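Local coordinates for isomaltose glucohydrolase (Kribbella flavida, PDB 5Z3E), which hydrolyses the alpha-1,6 linkage of isomaltose from the non-reducing end, releasing beta-D-glucose and D-glucose during intracellular breakdown of a starch-derived cyclic tetrasaccharide, at residues 98-101 and 102-106; 180-183 and 184-188; 243-247 and 248-252; 321-324 and 325-329. The protein carries 1 engineered substitution. One frame throughout, in Å; residues are numbered along the deposited sequence.

Interaction 1: 98-101 and 102-106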
loop_
_atom_site.group_PDB
_atom_site.type_symbol
_atom_site.label_atom_id
_atom_site.label_comp_id
_atom_site.label_asym_id
_atom_site.label_seq_id
_atom_site.Cartn_x
_atom_site.Cartn_y
_atom_site.Cartn_z
ATOM N N ASP A 98 -14.609 -3.376 8.843
ATOM C CA ASP A 98 -16.016 -2.980 8.913
ATOM C C ASP A 98 -16.221 -1.646 8.233
ATOM O O ASP A 98 -17.175 -1.461 7.462
ATOM C CB ASP A 98 -16.461 -2.854 10.376
ATOM C CG ASP A 98 -16.688 -4.158 11.106
ATOM O OD1 ASP A 98 -16.810 -5.234 10.452
ATOM O OD2 ASP A 98 -16.769 -4.092 12.357
ATOM N N TRP A 99 -15.379 -0.679 8.552
ATOM C CA TRP A 99 -15.526 0.658 7.995
ATOM C C TRP A 99 -15.434 0.613 6.479
ATOM O O TRP A 99 -16.303 1.158 5.786
ATOM C CB TRP A 99 -14.501 1.606 8.612
ATOM C CG TRP A 99 -14.569 2.973 8.021
ATOM C CD1 TRP A 99 -15.444 3.955 8.326
ATOM C CD2 TRP A 99 -13.732 3.488 6.975
ATOM N NE1 TRP A 99 -15.232 5.050 7.535
ATOM C CE2 TRP A 99 -14.180 4.803 6.696
ATOM C CE3 TRP A 99 -12.648 2.981 6.264
ATOM C CZ2 TRP A 99 -13.584 5.581 5.729
ATOM C CZ3 TRP A 99 -12.054 3.763 5.325
ATOM C CH2 TRP A 99 -12.523 5.046 5.053
ATOM N N VAL A 100 -14.396 -0.027 5.948
ATOM C CA VAL A 100 -14.227 -0.087 4.504
ATOM C C VAL A 100 -15.424 -0.776 3.848
ATOM O O VAL A 100 -15.962 -0.307 2.845
ATOM C CB VAL A 100 -12.926 -0.808 4.097
ATOM C CG1 VAL A 100 -12.847 -0.902 2.588
ATOM C CG2 VAL A 100 -11.687 -0.125 4.664
ATOM N N ASP A 101 -15.795 -1.927 4.384
ATOM C CA ASP A 101 -16.934 -2.676 3.846
ATOM C C ASP A 101 -18.165 -1.780 3.764
ATOM O O ASP A 101 -18.839 -1.726 2.737
ATOM C CB ASP A 101 -17.157 -3.881 4.753
ATOM C CG ASP A 101 -18.427 -4.676 4.488
ATOM O OD1 ASP A 101 -18.786 -4.857 3.316
ATOM O OD2 ASP A 101 -19.001 -5.121 5.507
ATOM N N GLY A 102 -18.484 -1.080 4.846
ATOM C CA GLY A 102 -19.665 -0.239 4.824
ATOM C C GLY A 102 -19.560 0.897 3.832
ATOM O O GLY A 102 -20.550 1.265 3.171
ATOM N N VAL A 103 -18.387 1.489 3.710
ATOM C CA VAL A 103 -18.160 2.542 2.734
ATOM C C VAL A 103 -18.395 2.015 1.328
ATOM O O VAL A 103 -19.014 2.702 0.503
ATOM C CB VAL A 103 -16.740 3.113 2.925
ATOM C CG1 VAL A 103 -16.297 3.941 1.740
ATOM C CG2 VAL A 103 -16.676 3.926 4.214
ATOM N N LEU A 104 -17.885 0.816 1.033
ATOM C CA LEU A 104 -18.033 0.226 -0.284
ATOM C C LEU A 104 -19.457 -0.226 -0.571
ATOM O O LEU A 104 -19.941 -0.036 -1.690
ATOM C CB LEU A 104 -17.056 -0.950 -0.469
ATOM C CG LEU A 104 -15.596 -0.531 -0.538
ATOM C CD1 LEU A 104 -14.745 -1.770 -0.620
ATOM C CD2 LEU A 104 -15.361 0.428 -1.654
ATOM N N ARG A 105 -20.154 -0.810 0.410
ATOM C CA ARG A 105 -21.532 -1.190 0.149
ATOM C C ARG A 105 -22.356 0.042 -0.231
ATOM O O ARG A 105 -23.255 -0.036 -1.061
ATOM C CB ARG A 105 -22.165 -1.912 1.333
ATOM C CG ARG A 105 -21.533 -3.261 1.681
ATOM C CD ARG A 105 -22.374 -4.002 2.698
ATOM N NE ARG A 105 -21.600 -5.012 3.417
ATOM C CZ ARG A 105 -22.115 -5.845 4.300
ATOM N NH1 ARG A 105 -23.420 -5.908 4.498
ATOM N NH2 ARG A 105 -21.306 -6.645 4.991
ATOM N N ARG A 106 -22.055 1.195 0.375
ATOM C CA ARG A 106 -22.740 2.424 0.021
ATOM C C ARG A 106 -22.497 2.854 -1.419
ATOM O O ARG A 106 -23.272 3.674 -1.928
ATOM C CB ARG A 106 -22.391 3.542 1.003
ATOM C CG ARG A 106 -23.137 3.431 2.309
ATOM C CD ARG A 106 -22.476 4.171 3.461
ATOM N NE ARG A 106 -22.342 5.586 3.147
ATOM C CZ ARG A 106 -21.515 6.391 3.796
ATOM N NH1 ARG A 106 -20.776 5.941 4.792
ATOM N NH2 ARG A 106 -21.421 7.656 3.414
#
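Asp101 and Arg105, one turn apart on helix 90-105, form a salt bridge held by two unequal bonds. Arg105 NE donates to Asp101 OD1 at 2.8 Å, almost straight at 163°, and the oxygen lies at the guanidinium edge, in its plane. From the carboxylate's side the same bond arrives syn but out of plane, and the two flat groups are turned 55° apart. The second bond, Arg105 NH2 to Asp101 OD2, is weak, short at 2.8 Å but strongly bent. CG beside its own N turns the Arg105 chain back toward the preceding turn, and its extension from CG to NE gives it the reach, while Asp101 has its CG opposite its own nitrogen (chi1 171°). Replacing Asp101 with an alanine would probably leave the Arg105 guanidinium without its intrahelical mate and free to swing, and would cost Gly177 N its weak bond to OD1.

The backbone ladder beneath is that of a regular alpha-helix, consistent with the (alpha/alpha)6 barrel of family 15 glycosidases; Leu104 N, for example, donates to Val100 O at 2.9 Å.

Apolar contacts occupy the other faces. Val103 CG2 sits over one face of the Trp99 indole, 3.9 Å from the centroid of the five-membered ring, a CH-pi contact suited to a compact branched residue; the indole NE1 hydrogen-bonds to Phe136 O. Val100 and Leu104 lie alongside, pointing the same way, with CG1 and CD1 3.8 Å apart, and together they meet Trp156 of helix 151-167.

Interaction 2: 180-183 and 184-188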
loop_
_atom_site.group_PDB
_atom_site.type_symbol
_atom_site.label_atom_id
_atom_site.label_comp_id
_atom_site.label_asym_id
_atom_site.label_seq_id
_atom_site.Cartn_x
_atom_site.Cartn_y
_atom_site.Cartn_z
ATOM N N VAL A 180 -18.387 -5.322 -4.225
ATOM C CA VAL A 180 -18.295 -4.023 -4.883
ATOM C C VAL A 180 -16.875 -3.802 -5.422
ATOM O O VAL A 180 -16.681 -3.401 -6.573
ATOM C CB VAL A 180 -18.711 -2.877 -3.937
ATOM C CG1 VAL A 180 -18.481 -1.528 -4.571
ATOM C CG2 VAL A 180 -20.161 -3.017 -3.536
ATOM N N ALA A 181 -15.871 -4.045 -4.571
ATOM C CA ALA A 181 -14.489 -3.841 -4.985
ATOM C C ALA A 181 -14.097 -4.747 -6.142
ATOM O O ALA A 181 -13.409 -4.303 -7.074
ATOM C CB ALA A 181 -13.561 -4.047 -3.798
ATOM N N VAL A 182 -14.494 -6.017 -6.085
ATOM C CA VAL A 182 -14.169 -6.938 -7.161
ATOM C C VAL A 182 -14.807 -6.487 -8.460
ATOM O O VAL A 182 -14.151 -6.428 -9.502
ATOM C CB VAL A 182 -14.573 -8.390 -6.827
ATOM C CG1 VAL A 182 -14.450 -9.268 -8.051
ATOM C CG2 VAL A 182 -13.734 -8.946 -5.693
ATOM N N ASP A 183 -16.101 -6.181 -8.436
ATOM C CA ASP A 183 -16.771 -5.767 -9.669
ATOM C C ASP A 183 -16.085 -4.538 -10.265
ATOM O O ASP A 183 -15.924 -4.431 -11.482
ATOM C CB ASP A 183 -18.245 -5.473 -9.405
ATOM C CG ASP A 183 -19.108 -6.718 -9.227
ATOM O OD1 ASP A 183 -18.693 -7.825 -9.608
ATOM O OD2 ASP A 183 -20.263 -6.525 -8.768
ATOM N N TYR A 184 -15.725 -3.584 -9.414
ATOM C CA TYR A 184 -15.059 -2.365 -9.864
ATOM C C TYR A 184 -13.714 -2.693 -10.518
ATOM O O TYR A 184 -13.414 -2.202 -11.617
ATOM C CB TYR A 184 -14.896 -1.454 -8.656
ATOM C CG TYR A 184 -14.321 -0.087 -8.949
ATOM C CD1 TYR A 184 -15.021 0.853 -9.680
ATOM C CD2 TYR A 184 -13.085 0.300 -8.442
ATOM C CE1 TYR A 184 -14.525 2.124 -9.901
ATOM C CE2 TYR A 184 -12.581 1.569 -8.638
ATOM C CZ TYR A 184 -13.307 2.489 -9.357
ATOM O OH TYR A 184 -12.904 3.776 -9.553
ATOM N N LEU A 185 -12.894 -3.502 -9.853
ATOM C CA LEU A 185 -11.584 -3.813 -10.386
ATOM C C LEU A 185 -11.622 -4.653 -11.638
ATOM O O LEU A 185 -10.804 -4.460 -12.538
ATOM C CB LEU A 185 -10.726 -4.480 -9.318
ATOM C CG LEU A 185 -10.332 -3.584 -8.150
ATOM C CD1 LEU A 185 -9.609 -4.381 -7.103
ATOM C CD2 LEU A 185 -9.514 -2.398 -8.625
ATOM N N LEU A 186 -12.570 -5.588 -11.737
ATOM C CA LEU A 186 -12.661 -6.385 -12.957
ATOM C C LEU A 186 -12.951 -5.486 -14.161
ATOM O O LEU A 186 -12.511 -5.774 -15.263
ATOM C CB LEU A 186 -13.711 -7.483 -12.833
ATOM C CG LEU A 186 -13.389 -8.601 -11.851
ATOM C CD1 LEU A 186 -14.583 -9.528 -11.746
ATOM C CD2 LEU A 186 -12.163 -9.387 -12.248
ATOM N N ALA A 187 -13.712 -4.419 -13.954
ATOM C CA ALA A 187 -14.035 -3.490 -15.027
ATOM C C ALA A 187 -12.913 -2.531 -15.362
ATOM O O ALA A 187 -12.787 -2.135 -16.524
ATOM C CB ALA A 187 -15.276 -2.704 -14.660
ATOM N N PHE A 188 -12.127 -2.107 -14.371
ATOM C CA PHE A 188 -11.258 -0.943 -14.531
ATOM C C PHE A 188 -9.781 -1.202 -14.290
ATOM O O PHE A 188 -8.987 -0.261 -14.279
ATOM C CB PHE A 188 -11.776 0.216 -13.675
ATOM C CG PHE A 188 -13.146 0.670 -14.071
ATOM C CD1 PHE A 188 -13.378 1.163 -15.336
ATOM C CD2 PHE A 188 -14.218 0.589 -13.195
ATOM C CE1 PHE A 188 -14.615 1.572 -15.716
ATOM C CE2 PHE A 188 -15.466 0.987 -13.575
ATOM C CZ PHE A 188 -15.679 1.474 -14.824
#
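Val180 O receives the backbone N of Tyr184 at 3.0 Å, the first of a run of i to i+4 bonds within helix 175-188, which packs among helices 108-119, 151-167 and 231-248. The Tyr184 side chain leaves from just beside this bond, its CB 3.4 Å from Val180 O. With CG opposite the backbone N (chi1 -175°) the ring is carried off the turn to meet Tyr153 edge-to-face, and its OH reaches Leu130 N in a hydrogen bond. Val180 itself packs against Val111 of helix 108-119.

Ala181 O takes the next bond, from Leu185 N. The small methyl of Ala181 and the longer Leu185 both press on Leu157 of helix 151-167, and Leu185 CG also rests 3.3 Å from Ala181 O, covering that carbonyl with hydrocarbon.

Val182 makes the principal side-chain contact. Its CG1 lies 3.7 Å from Leu186 CD1, the two chains running alongside and pointing the same way. Leu186 has CG beside its own N (chi1 -68°), which lays the branch back over the preceding turn, with CG 3.3 Å from Val182 O. Beyond them stands helix 231-248, where Leu186 touches Ala233 and Val237.

Asp183, partly exposed, suits the polar side: its OD2 forms a salt bridge with Arg108. Its carbonyl receives Ala187 N at 3.3 Å, a weak and bent bond.

Inside the turn, then, the polar cohesion comes from main-chain amides and the side chains add apolar packing; the charged and hydroxyl groups of Asp183 and Tyr184 are spent on tying the helix to its surroundings.

Interaction 3: 243-247 and 248-252; sequences SLVSA and EGVVD
Val245, Gly249 and Val250 make the closely packed part of the exit from helix 231-248. The bond from Gly249 N to Val245 O is short, 2.7 Å, yet bent to 140°, and the donor stands tilted from the carbonyl plane as the chain unwinds. Glycine suits this buried position because a beta carbon would press on Val245 O. Val250 CG2 comes 3.6 Å from that same oxygen, and the valine then packs on Leu255 of strand 254-255, so the helix runs directly into a two-stranded antiparallel hairpin.

Leu244 and Glu248 are looser. Glu248 N still donates to Leu244 O, but the Glu248 side chain, extended beyond CG, crosses Leu244 at a slant, its OE2 3.5 Å from Leu244 CD1, a contact of a charged group with a methyl that supplies no polar bond. Where the chain leaves the helix a water bridges the backbone, donating to Ser246 O at 3.0 Å and accepting from Val250 N at 3.1 Å. Backbone bonds of Glu248 with Gly260 and of Gly249 with Val256 also fix the exit.

Across this turn, therefore, polar cohesion rests on bent amide bonds and a water, with little help from side-chain polar groups.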
loop_
_atom_site.group_PDB
_atom_site.type_symbol
_atom_site.label_atom_id
_atom_site.label_comp_id
_atom_site.label_asym_id
_atom_site.label_seq_id
_atom_site.Cartn_x
_atom_site.Cartn_y
_atom_site.Cartn_z
ATOM N N SER A 243 0.281 -10.696 -17.945
ATOM C CA SER A 243 0.634 -10.606 -19.352
ATOM C C SER A 243 1.070 -9.196 -19.728
ATOM O O SER A 243 2.028 -9.000 -20.478
ATOM C CB SER A 243 -0.538 -10.995 -20.244
ATOM O OG SER A 243 -0.886 -12.351 -20.118
ATOM N N LEU A 244 0.340 -8.202 -19.254
ATOM C CA LEU A 244 0.648 -6.824 -19.558
ATOM C C LEU A 244 2.007 -6.425 -18.967
ATOM O O LEU A 244 2.822 -5.762 -19.628
ATOM C CB LEU A 244 -0.476 -5.976 -19.045
ATOM C CG LEU A 244 -0.492 -4.564 -19.430
ATOM C CD1 LEU A 244 -0.433 -4.364 -20.948
ATOM C CD2 LEU A 244 -1.813 -3.922 -18.907
ATOM N N VAL A 245 2.262 -6.827 -17.717
ATOM C CA VAL A 245 3.543 -6.549 -17.098
ATOM C C VAL A 245 4.674 -7.272 -17.821
ATOM O O VAL A 245 5.744 -6.697 -18.039
ATOM C CB VAL A 245 3.486 -6.855 -15.598
ATOM C CG1 VAL A 245 4.848 -6.717 -14.955
ATOM C CG2 VAL A 245 2.478 -5.942 -14.900
ATOM N N SER A 246 4.466 -8.527 -18.224
ATOM C CA SER A 246 5.511 -9.212 -18.983
ATOM C C SER A 246 5.821 -8.505 -20.296
ATOM O O SER A 246 6.972 -8.466 -20.736
ATOM C CB SER A 246 5.097 -10.651 -19.254
ATOM O OG SER A 246 5.103 -11.436 -18.072
ATOM N N ALA A 247 4.798 -7.973 -20.957
ATOM C CA ALA A 247 4.977 -7.336 -22.261
ATOM C C ALA A 247 5.604 -5.965 -22.191
ATOM O O ALA A 247 6.330 -5.598 -23.108
ATOM C CB ALA A 247 3.649 -7.254 -22.984
ATOM N N GLU A 248 5.257 -5.194 -21.156
ATOM C CA GLU A 248 5.583 -3.767 -21.132
ATOM C C GLU A 248 6.168 -3.278 -19.822
ATOM O O GLU A 248 6.563 -2.107 -19.734
ATOM C CB GLU A 248 4.331 -2.926 -21.450
ATOM C CG GLU A 248 3.699 -3.261 -22.778
ATOM C CD GLU A 248 2.448 -2.451 -23.034
ATOM O OE1 GLU A 248 2.423 -1.257 -22.734
ATOM O OE2 GLU A 248 1.490 -3.027 -23.606
ATOM N N GLY A 249 6.218 -4.125 -18.810
ATOM C CA GLY A 249 6.619 -3.740 -17.472
ATOM C C GLY A 249 7.898 -4.349 -16.949
ATOM O O GLY A 249 8.162 -4.225 -15.756
ATOM N N VAL A 250 8.698 -4.948 -17.836
ATOM C CA VAL A 250 9.980 -5.538 -17.477
ATOM C C VAL A 250 11.006 -5.078 -18.487
ATOM O O VAL A 250 10.803 -5.245 -19.699
ATOM C CB VAL A 250 9.924 -7.085 -17.459
ATOM C CG1 VAL A 250 11.289 -7.676 -17.139
ATOM C CG2 VAL A 250 8.905 -7.575 -16.461
ATOM N N VAL A 251 12.122 -4.515 -18.019
ATOM C CA VAL A 251 13.190 -4.063 -18.876
ATOM C C VAL A 251 14.497 -4.482 -18.213
ATOM O O VAL A 251 14.651 -4.312 -17.018
ATOM C CB VAL A 251 13.157 -2.490 -18.995
ATOM C CG1 VAL A 251 14.339 -1.944 -19.744
ATOM C CG2 VAL A 251 11.829 -2.045 -19.569
ATOM N N ASP A 252 15.425 -5.028 -18.991
ATOM C CA ASP A 252 16.723 -5.424 -18.454
ATOM C C ASP A 252 16.574 -6.323 -17.235
ATOM O O ASP A 252 17.361 -6.279 -16.291
ATOM C CB ASP A 252 17.578 -4.180 -18.146
ATOM C CG ASP A 252 17.831 -3.318 -19.367
ATOM O OD1 ASP A 252 17.935 -3.857 -20.489
ATOM O OD2 ASP A 252 17.888 -2.088 -19.205
HETATM O O HOH W 1 8.354 -5.813 -20.741
#

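Interaction 4: 321-324 and 325-329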
loop_
_atom_site.group_PDB
_atom_site.type_symbol
_atom_site.label_atom_id
_atom_site.label_comp_id
_atom_site.label_asym_id
_atom_site.label_seq_id
_atom_site.Cartn_x
_atom_site.Cartn_y
_atom_site.Cartn_z
ATOM N N ALA A 321 10.814 -0.205 4.667
ATOM C CA ALA A 321 10.170 -1.360 5.261
ATOM C C ALA A 321 9.759 -2.353 4.186
ATOM O O ALA A 321 9.905 -3.561 4.356
ATOM C CB ALA A 321 8.951 -0.932 6.054
ATOM N N LEU A 322 9.196 -1.856 3.086
ATOM C CA LEU A 322 8.792 -2.712 1.980
ATOM C C LEU A 322 9.977 -3.480 1.397
ATOM O O LEU A 322 9.887 -4.680 1.113
ATOM C CB LEU A 322 8.126 -1.837 0.915
ATOM C CG LEU A 322 7.652 -2.545 -0.322
ATOM C CD1 LEU A 322 6.579 -3.572 -0.019
ATOM C CD2 LEU A 322 7.153 -1.502 -1.311
ATOM N N LEU A 323 11.095 -2.779 1.185
ATOM C CA LEU A 323 12.283 -3.450 0.678
ATOM C C LEU A 323 12.775 -4.473 1.700
ATOM O O LEU A 323 13.110 -5.605 1.334
ATOM C CB LEU A 323 13.369 -2.446 0.287
ATOM C CG LEU A 323 14.617 -3.065 -0.332
ATOM C CD1 LEU A 323 14.323 -3.913 -1.565
ATOM C CD2 LEU A 323 15.618 -1.968 -0.681
ATOM N N GLY A 324 12.812 -4.095 2.979
ATOM C CA GLY A 324 13.230 -5.036 3.993
ATOM C C GLY A 324 12.373 -6.298 4.036
ATOM O O GLY A 324 12.887 -7.406 4.202
ATOM N N TRP A 325 11.052 -6.123 3.908
ATOM C CA TRP A 325 10.109 -7.247 3.899
ATOM C C TRP A 325 10.456 -8.183 2.749
ATOM O O TRP A 325 10.504 -9.394 2.884
ATOM C CB TRP A 325 8.721 -6.649 3.773
ATOM C CG TRP A 325 7.542 -7.585 3.777
ATOM C CD1 TRP A 325 7.485 -8.931 4.005
ATOM C CD2 TRP A 325 6.198 -7.156 3.576
ATOM N NE1 TRP A 325 6.175 -9.348 3.950
ATOM C CE2 TRP A 325 5.372 -8.283 3.690
ATOM C CE3 TRP A 325 5.615 -5.920 3.304
ATOM C CZ2 TRP A 325 3.973 -8.203 3.543
ATOM C CZ3 TRP A 325 4.258 -5.841 3.160
ATOM C CH2 TRP A 325 3.450 -6.962 3.279
ATOM N N ASN A 326 10.705 -7.580 1.579
ATOM C CA ASN A 326 11.065 -8.336 0.397
ATOM C C ASN A 326 12.419 -9.054 0.540
ATOM O O ASN A 326 12.561 -10.195 0.081
ATOM C CB ASN A 326 11.002 -7.444 -0.826
ATOM C CG ASN A 326 9.606 -7.460 -1.385
ATOM O OD1 ASN A 326 9.283 -8.369 -2.158
ATOM N ND2 ASN A 326 8.751 -6.561 -0.920
ATOM N N LEU A 327 13.378 -8.410 1.191
ATOM C CA LEU A 327 14.659 -9.067 1.445
ATOM C C LEU A 327 14.477 -10.244 2.390
ATOM O O LEU A 327 15.019 -11.327 2.150
ATOM C CB LEU A 327 15.644 -8.042 1.997
ATOM C CG LEU A 327 16.120 -7.015 0.975
ATOM C CD1 LEU A 327 16.810 -5.836 1.659
ATOM C CD2 LEU A 327 17.032 -7.636 -0.064
ATOM N N ALA A 328 13.686 -10.061 3.450
ATOM C CA ALA A 328 13.433 -11.154 4.383
ATOM C C ALA A 328 12.819 -12.353 3.662
ATOM O O ALA A 328 13.226 -13.491 3.840
ATOM C CB ALA A 328 12.548 -10.706 5.519
ATOM N N ALA A 329 11.832 -12.070 2.802
ATOM C CA ALA A 329 11.126 -13.124 2.098
ATOM C C ALA A 329 12.031 -13.875 1.138
ATOM O O ALA A 329 11.759 -15.045 0.808
ATOM C CB ALA A 329 9.932 -12.522 1.337
#
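The meeting of Leu322 with Trp325 and Asn326 is a one-turn contact in a largely buried turn of helix 317-329, which packs against helices 382-394, 333-344 and 74-87; here a side-chain amide adds a second donor to one backbone carbonyl. Leu322 O accepts two donors from Asn326, the backbone N at 3.0 Å and ND2, also at 3.0 Å, which approach from opposite faces of the carbonyl plane. The ND2 bond is nearly straight at 170° and lies in the plane of the amide group, although on the acceptor's side it stands above the carbonyl plane. An Asn326 chi1 of -88° folds the amide back over the preceding turn, and ND2 also donates to Val273 O.

Van der Waals contacts flank this grip. Leu322 CD1 lies 3.8 Å from Asn326 ND2 and 4.2 Å from Trp325 CE3, meeting the indole obliquely. The broad Trp325 ring suits a place between elements, reaching Met387 and Ile390 of helix 382-394 and Phe79 of helix 74-87. On another face Leu323 CG and Leu327 CD1 approach to 4.1 Å, and both leucines touch His339 of helix 333-344. Gly324 lends its carbonyl to Ala328 N at 2.9 Å.

A leucine in place of Asn326 would probably leave Val273 O without its amide donor and reduce Leu322 O to a single intrahelical bond, loosening the link between helix and loop.

Because one amide nitrogen is shared between Leu322 O and Val273 O, the amide N-H groups are satisfied within the interior and the amide's rotation is likely to be fixed from two sides.

Overall arrangement
All four contacts are single-turn and local. Interactions 1, 2 and 4 are mostly buried, while interaction 3, at a helix end, is only partly so and uses water. Interactions 1 and 2 are neighbours: Leu104 CD1 meets Ala181 CB at 4.1 Å, so helices 90-105 and 175-188 pack together, and both also touch helix 151-167. From interaction 2, Leu186 packs on helix 231-248, whose last turn forms interaction 3. Interaction 4 lies across the chain's centre from interactions 1 and 2, with Ala321 about 12 Å, side chain to side chain, from engineered Ala355, at the probable proton-acceptor position. A salt bridge between a buried Asp101 and an exposed Arg105 contrasts with interaction 4's buried amide.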